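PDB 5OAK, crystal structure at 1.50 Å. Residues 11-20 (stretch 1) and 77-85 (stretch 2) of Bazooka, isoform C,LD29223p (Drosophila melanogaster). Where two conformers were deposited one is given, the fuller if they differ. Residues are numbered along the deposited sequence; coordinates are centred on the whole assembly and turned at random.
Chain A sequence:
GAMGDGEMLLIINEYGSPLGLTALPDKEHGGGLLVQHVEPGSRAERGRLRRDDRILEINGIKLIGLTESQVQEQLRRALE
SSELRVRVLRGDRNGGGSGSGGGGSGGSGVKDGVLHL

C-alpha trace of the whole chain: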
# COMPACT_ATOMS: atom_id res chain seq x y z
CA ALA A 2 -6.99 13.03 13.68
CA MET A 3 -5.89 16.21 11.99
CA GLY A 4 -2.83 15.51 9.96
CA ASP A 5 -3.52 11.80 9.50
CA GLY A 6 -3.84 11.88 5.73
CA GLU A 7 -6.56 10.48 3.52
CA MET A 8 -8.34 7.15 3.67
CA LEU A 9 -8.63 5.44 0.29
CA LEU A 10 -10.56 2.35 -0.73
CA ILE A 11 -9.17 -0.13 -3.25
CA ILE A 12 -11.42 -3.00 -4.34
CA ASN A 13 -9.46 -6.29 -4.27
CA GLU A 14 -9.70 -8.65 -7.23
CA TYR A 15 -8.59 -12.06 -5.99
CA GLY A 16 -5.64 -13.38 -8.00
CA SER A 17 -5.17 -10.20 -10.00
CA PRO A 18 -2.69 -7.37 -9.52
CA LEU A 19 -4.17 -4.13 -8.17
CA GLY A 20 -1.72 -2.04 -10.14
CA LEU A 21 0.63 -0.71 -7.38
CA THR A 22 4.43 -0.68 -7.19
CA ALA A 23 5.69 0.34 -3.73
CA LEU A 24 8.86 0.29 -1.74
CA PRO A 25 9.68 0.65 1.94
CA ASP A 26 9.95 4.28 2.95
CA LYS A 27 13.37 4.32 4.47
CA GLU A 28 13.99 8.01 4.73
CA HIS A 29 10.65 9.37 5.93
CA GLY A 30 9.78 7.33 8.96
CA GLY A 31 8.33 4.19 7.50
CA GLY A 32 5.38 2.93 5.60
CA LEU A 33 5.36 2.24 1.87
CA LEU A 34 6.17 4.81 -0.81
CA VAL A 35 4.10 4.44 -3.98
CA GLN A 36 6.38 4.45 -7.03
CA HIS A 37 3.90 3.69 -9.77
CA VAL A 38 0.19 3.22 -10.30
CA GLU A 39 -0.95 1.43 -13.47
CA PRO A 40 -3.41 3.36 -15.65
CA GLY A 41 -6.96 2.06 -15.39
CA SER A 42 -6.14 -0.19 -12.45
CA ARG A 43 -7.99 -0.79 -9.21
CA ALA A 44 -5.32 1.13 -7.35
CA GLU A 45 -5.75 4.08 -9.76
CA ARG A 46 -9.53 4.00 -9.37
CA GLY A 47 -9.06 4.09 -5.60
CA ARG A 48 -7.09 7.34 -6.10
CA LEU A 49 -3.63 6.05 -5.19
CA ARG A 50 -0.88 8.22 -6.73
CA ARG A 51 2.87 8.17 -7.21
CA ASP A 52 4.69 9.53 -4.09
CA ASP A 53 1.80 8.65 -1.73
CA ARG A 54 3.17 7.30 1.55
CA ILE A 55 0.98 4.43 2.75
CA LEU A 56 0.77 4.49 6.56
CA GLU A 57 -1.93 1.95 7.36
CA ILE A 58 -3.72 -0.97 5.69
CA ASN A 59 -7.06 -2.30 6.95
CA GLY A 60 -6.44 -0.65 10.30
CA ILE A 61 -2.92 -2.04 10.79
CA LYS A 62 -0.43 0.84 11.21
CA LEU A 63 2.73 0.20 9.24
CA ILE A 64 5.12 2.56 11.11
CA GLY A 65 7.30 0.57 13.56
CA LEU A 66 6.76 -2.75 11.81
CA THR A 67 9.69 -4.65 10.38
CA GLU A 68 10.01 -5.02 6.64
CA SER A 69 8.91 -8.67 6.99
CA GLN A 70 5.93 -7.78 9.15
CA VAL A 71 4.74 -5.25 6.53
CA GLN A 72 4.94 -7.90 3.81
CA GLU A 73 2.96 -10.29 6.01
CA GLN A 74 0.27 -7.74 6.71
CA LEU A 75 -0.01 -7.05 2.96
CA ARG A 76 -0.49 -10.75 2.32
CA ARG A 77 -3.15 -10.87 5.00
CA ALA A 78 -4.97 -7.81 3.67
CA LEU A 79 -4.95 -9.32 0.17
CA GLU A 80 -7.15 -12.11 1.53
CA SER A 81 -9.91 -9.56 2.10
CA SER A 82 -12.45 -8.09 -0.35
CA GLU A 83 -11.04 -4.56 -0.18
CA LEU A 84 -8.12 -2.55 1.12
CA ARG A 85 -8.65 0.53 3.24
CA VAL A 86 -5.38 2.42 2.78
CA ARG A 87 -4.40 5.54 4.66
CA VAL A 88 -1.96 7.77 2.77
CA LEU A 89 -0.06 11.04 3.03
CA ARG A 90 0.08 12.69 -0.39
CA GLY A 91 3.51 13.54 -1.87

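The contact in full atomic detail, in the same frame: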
# COMPACT_ATOMS: atom_id res chain seq x y z
N ILE A 11 -9.51 0.60 -2.02
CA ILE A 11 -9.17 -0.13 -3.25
C ILE A 11 -9.95 -1.43 -3.24
O ILE A 11 -9.83 -2.21 -2.28
CB ILE A 11 -7.65 -0.46 -3.33
CG1 ILE A 11 -6.85 0.82 -3.32
CG2 ILE A 11 -7.30 -1.22 -4.61
CD1 ILE A 11 -5.36 0.48 -3.24
N ILE A 12 -10.70 -1.73 -4.29
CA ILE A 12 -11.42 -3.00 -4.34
C ILE A 12 -10.41 -4.10 -4.72
O ILE A 12 -9.61 -3.93 -5.64
CB ILE A 12 -12.56 -2.93 -5.36
CG1 ILE A 12 -13.49 -1.74 -5.01
CG2 ILE A 12 -13.35 -4.25 -5.43
CD1 ILE A 12 -13.99 -1.72 -3.58
N ASN A 13 -10.43 -5.23 -4.01
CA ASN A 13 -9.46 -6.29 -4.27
C ASN A 13 -10.06 -7.28 -5.26
O ASN A 13 -11.21 -7.59 -5.19
CB ASN A 13 -9.10 -6.99 -2.95
CG ASN A 13 -7.94 -7.95 -3.11
OD1 ASN A 13 -7.15 -7.84 -4.04
ND2 ASN A 13 -7.82 -8.88 -2.18
N GLU A 14 -9.31 -7.63 -6.25
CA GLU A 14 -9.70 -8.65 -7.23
C GLU A 14 -8.82 -9.85 -6.95
O GLU A 14 -7.59 -9.78 -7.14
CB GLU A 14 -9.49 -8.13 -8.64
CG GLU A 14 -9.87 -9.16 -9.68
CD GLU A 14 -9.67 -8.63 -11.10
OE1 GLU A 14 -9.69 -7.39 -11.31
OE2 GLU A 14 -9.44 -9.48 -11.98
N TYR A 15 -9.41 -10.93 -6.48
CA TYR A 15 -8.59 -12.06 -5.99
C TYR A 15 -7.79 -12.69 -7.15
O TYR A 15 -8.36 -13.03 -8.22
CB TYR A 15 -9.48 -13.10 -5.34
CG TYR A 15 -10.18 -12.61 -4.12
CD1 TYR A 15 -9.46 -12.19 -3.02
CD2 TYR A 15 -11.56 -12.57 -4.07
CE1 TYR A 15 -10.12 -11.78 -1.89
CE2 TYR A 15 -12.23 -12.13 -2.96
CZ TYR A 15 -11.51 -11.73 -1.87
OH TYR A 15 -12.17 -11.34 -0.73
N GLY A 16 -6.48 -12.80 -6.97
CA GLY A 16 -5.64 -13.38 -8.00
C GLY A 16 -5.13 -12.43 -9.06
O GLY A 16 -4.39 -12.82 -9.95
N SER A 17 -5.53 -11.18 -9.00
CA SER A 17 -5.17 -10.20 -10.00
C SER A 17 -4.42 -9.03 -9.40
O SER A 17 -4.82 -8.54 -8.34
CB SER A 17 -6.43 -9.68 -10.68
OG SER A 17 -7.15 -10.75 -11.32
N PRO A 18 -3.39 -8.53 -10.08
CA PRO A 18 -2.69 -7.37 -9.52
C PRO A 18 -3.62 -6.17 -9.40
O PRO A 18 -4.53 -5.98 -10.22
CB PRO A 18 -1.58 -7.08 -10.53
CG PRO A 18 -1.89 -7.97 -11.72
CD PRO A 18 -2.79 -9.04 -11.32
N LEU A 19 -3.40 -5.36 -8.36
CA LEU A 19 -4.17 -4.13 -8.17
C LEU A 19 -3.57 -2.94 -8.88
O LEU A 19 -4.23 -1.91 -9.07
CB LEU A 19 -4.31 -3.85 -6.67
CG LEU A 19 -4.99 -5.03 -5.97
CD1 LEU A 19 -5.18 -4.74 -4.52
CD2 LEU A 19 -6.37 -5.38 -6.61
N GLY A 20 -2.33 -3.08 -9.32
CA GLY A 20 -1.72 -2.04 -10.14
C GLY A 20 -0.81 -1.08 -9.41
O GLY A 20 -0.63 0.04 -9.84
N ARG A 77 -1.90 -10.71 4.28
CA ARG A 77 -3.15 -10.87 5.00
C ARG A 77 -4.28 -9.99 4.44
O ARG A 77 -5.40 -10.47 4.21
CB ARG A 77 -2.96 -10.58 6.48
CG ARG A 77 -2.35 -11.69 7.22
CD ARG A 77 -2.65 -11.46 8.72
NE ARG A 77 -2.30 -12.62 9.52
CZ ARG A 77 -1.40 -12.61 10.49
NH1 ARG A 77 -0.79 -11.49 10.81
NH2 ARG A 77 -1.13 -13.73 11.16
N ALA A 78 -3.98 -8.73 4.19
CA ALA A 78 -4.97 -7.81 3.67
C ALA A 78 -5.46 -8.26 2.31
O ALA A 78 -6.64 -8.02 1.96
CB ALA A 78 -4.38 -6.40 3.57
N LEU A 79 -4.57 -8.88 1.52
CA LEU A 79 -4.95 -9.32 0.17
C LEU A 79 -5.86 -10.54 0.20
O LEU A 79 -6.38 -10.94 -0.87
CB LEU A 79 -3.71 -9.60 -0.71
CG LEU A 79 -2.98 -8.29 -1.09
CD1 LEU A 79 -1.61 -8.61 -1.65
CD2 LEU A 79 -3.80 -7.41 -2.06
N GLU A 80 -6.11 -11.10 1.38
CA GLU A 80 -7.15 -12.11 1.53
C GLU A 80 -8.52 -11.50 1.67
O GLU A 80 -9.52 -12.23 1.62
CB GLU A 80 -6.89 -13.03 2.75
CG GLU A 80 -5.59 -13.84 2.61
CD GLU A 80 -5.67 -14.96 1.58
OE1 GLU A 80 -6.79 -15.40 1.23
OE2 GLU A 80 -4.59 -15.42 1.14
N SER A 81 -8.60 -10.17 1.87
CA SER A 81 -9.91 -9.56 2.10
C SER A 81 -10.47 -8.90 0.83
O SER A 81 -9.77 -8.75 -0.19
CB SER A 81 -9.83 -8.55 3.24
OG SER A 81 -9.17 -7.40 2.78
N SER A 82 -11.75 -8.56 0.86
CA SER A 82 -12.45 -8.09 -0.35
C SER A 82 -12.07 -6.67 -0.76
O SER A 82 -12.34 -6.25 -1.88
CB SER A 82 -13.96 -8.17 -0.14
OG SER A 82 -14.34 -7.27 0.88
N GLU A 83 -11.46 -5.90 0.13
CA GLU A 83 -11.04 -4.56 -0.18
C GLU A 83 -9.95 -4.13 0.77
O GLU A 83 -9.79 -4.69 1.84
CB GLU A 83 -12.20 -3.59 -0.11
CG GLU A 83 -12.75 -3.52 1.25
CD GLU A 83 -14.09 -2.88 1.31
OE1 GLU A 83 -14.36 -2.27 2.35
OE2 GLU A 83 -14.84 -3.00 0.32
N LEU A 84 -9.21 -3.13 0.34
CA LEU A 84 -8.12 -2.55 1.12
C LEU A 84 -8.48 -1.13 1.47
O LEU A 84 -8.69 -0.30 0.57
CB LEU A 84 -6.81 -2.53 0.33
CG LEU A 84 -6.34 -3.82 -0.36
CD1 LEU A 84 -5.01 -3.57 -1.04
CD2 LEU A 84 -6.21 -4.91 0.64
N ARG A 85 -8.48 -0.83 2.74
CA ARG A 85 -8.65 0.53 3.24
C ARG A 85 -7.25 1.05 3.53
O ARG A 85 -6.57 0.55 4.43
CB ARG A 85 -9.54 0.54 4.48
CG ARG A 85 -10.95 0.07 4.13
CD ARG A 85 -11.80 -0.31 5.33
NE ARG A 85 -11.19 -1.31 6.20
CZ ARG A 85 -11.12 -2.62 5.95
NH1 ARG A 85 -11.60 -3.14 4.80
NH2 ARG A 85 -10.54 -3.40 6.85

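Stretch 2 leaves a helix, turns, and enters a strand that pairs antiparallel with the strand at the start of stretch 1. Arg77 does not touch stretch 1, and Ala78 opens a type I turn closed by the backbone hydrogen bond from Ser81 N to Ala78 O (2.9 Å). This turn presents carbonyl groups to Asn13, whose side chain points toward stretch 2. Its amide ND2 donates to Leu79 O and to Ser81 O, both at 2.8 Å; the second bond is nearly straight (170°), the first more bent (132°). One side-chain amide thus satisfies two turn carbonyls. The Leu79 side chain meets Leu19, CD2 to CD1 at 3.9 Å.

Glu80 directs its side chain away, but its carbonyl O lies 3.6 Å from Tyr15 CE1. Tyr15 OH comes within 3.2 Å of Ser82 N, although the angle is too poor for a hydrogen bond. Ser82 O accepts from Asn13 N (3.0 Å), extending the backbone pairing beyond the strand of stretch 1.

Glu83 then faces Ile12 as a non-hydrogen-bonded pair, while Leu84 and Ile11 exchange two almost linear bonds: Leu84 N to Ile11 O (2.8 Å) and Ile11 N to Leu84 O (2.9 Å). On their shared face, Leu84 CD1 also packs against Leu19 CD1 at 3.7 Å, an apolar contact among buried side chains.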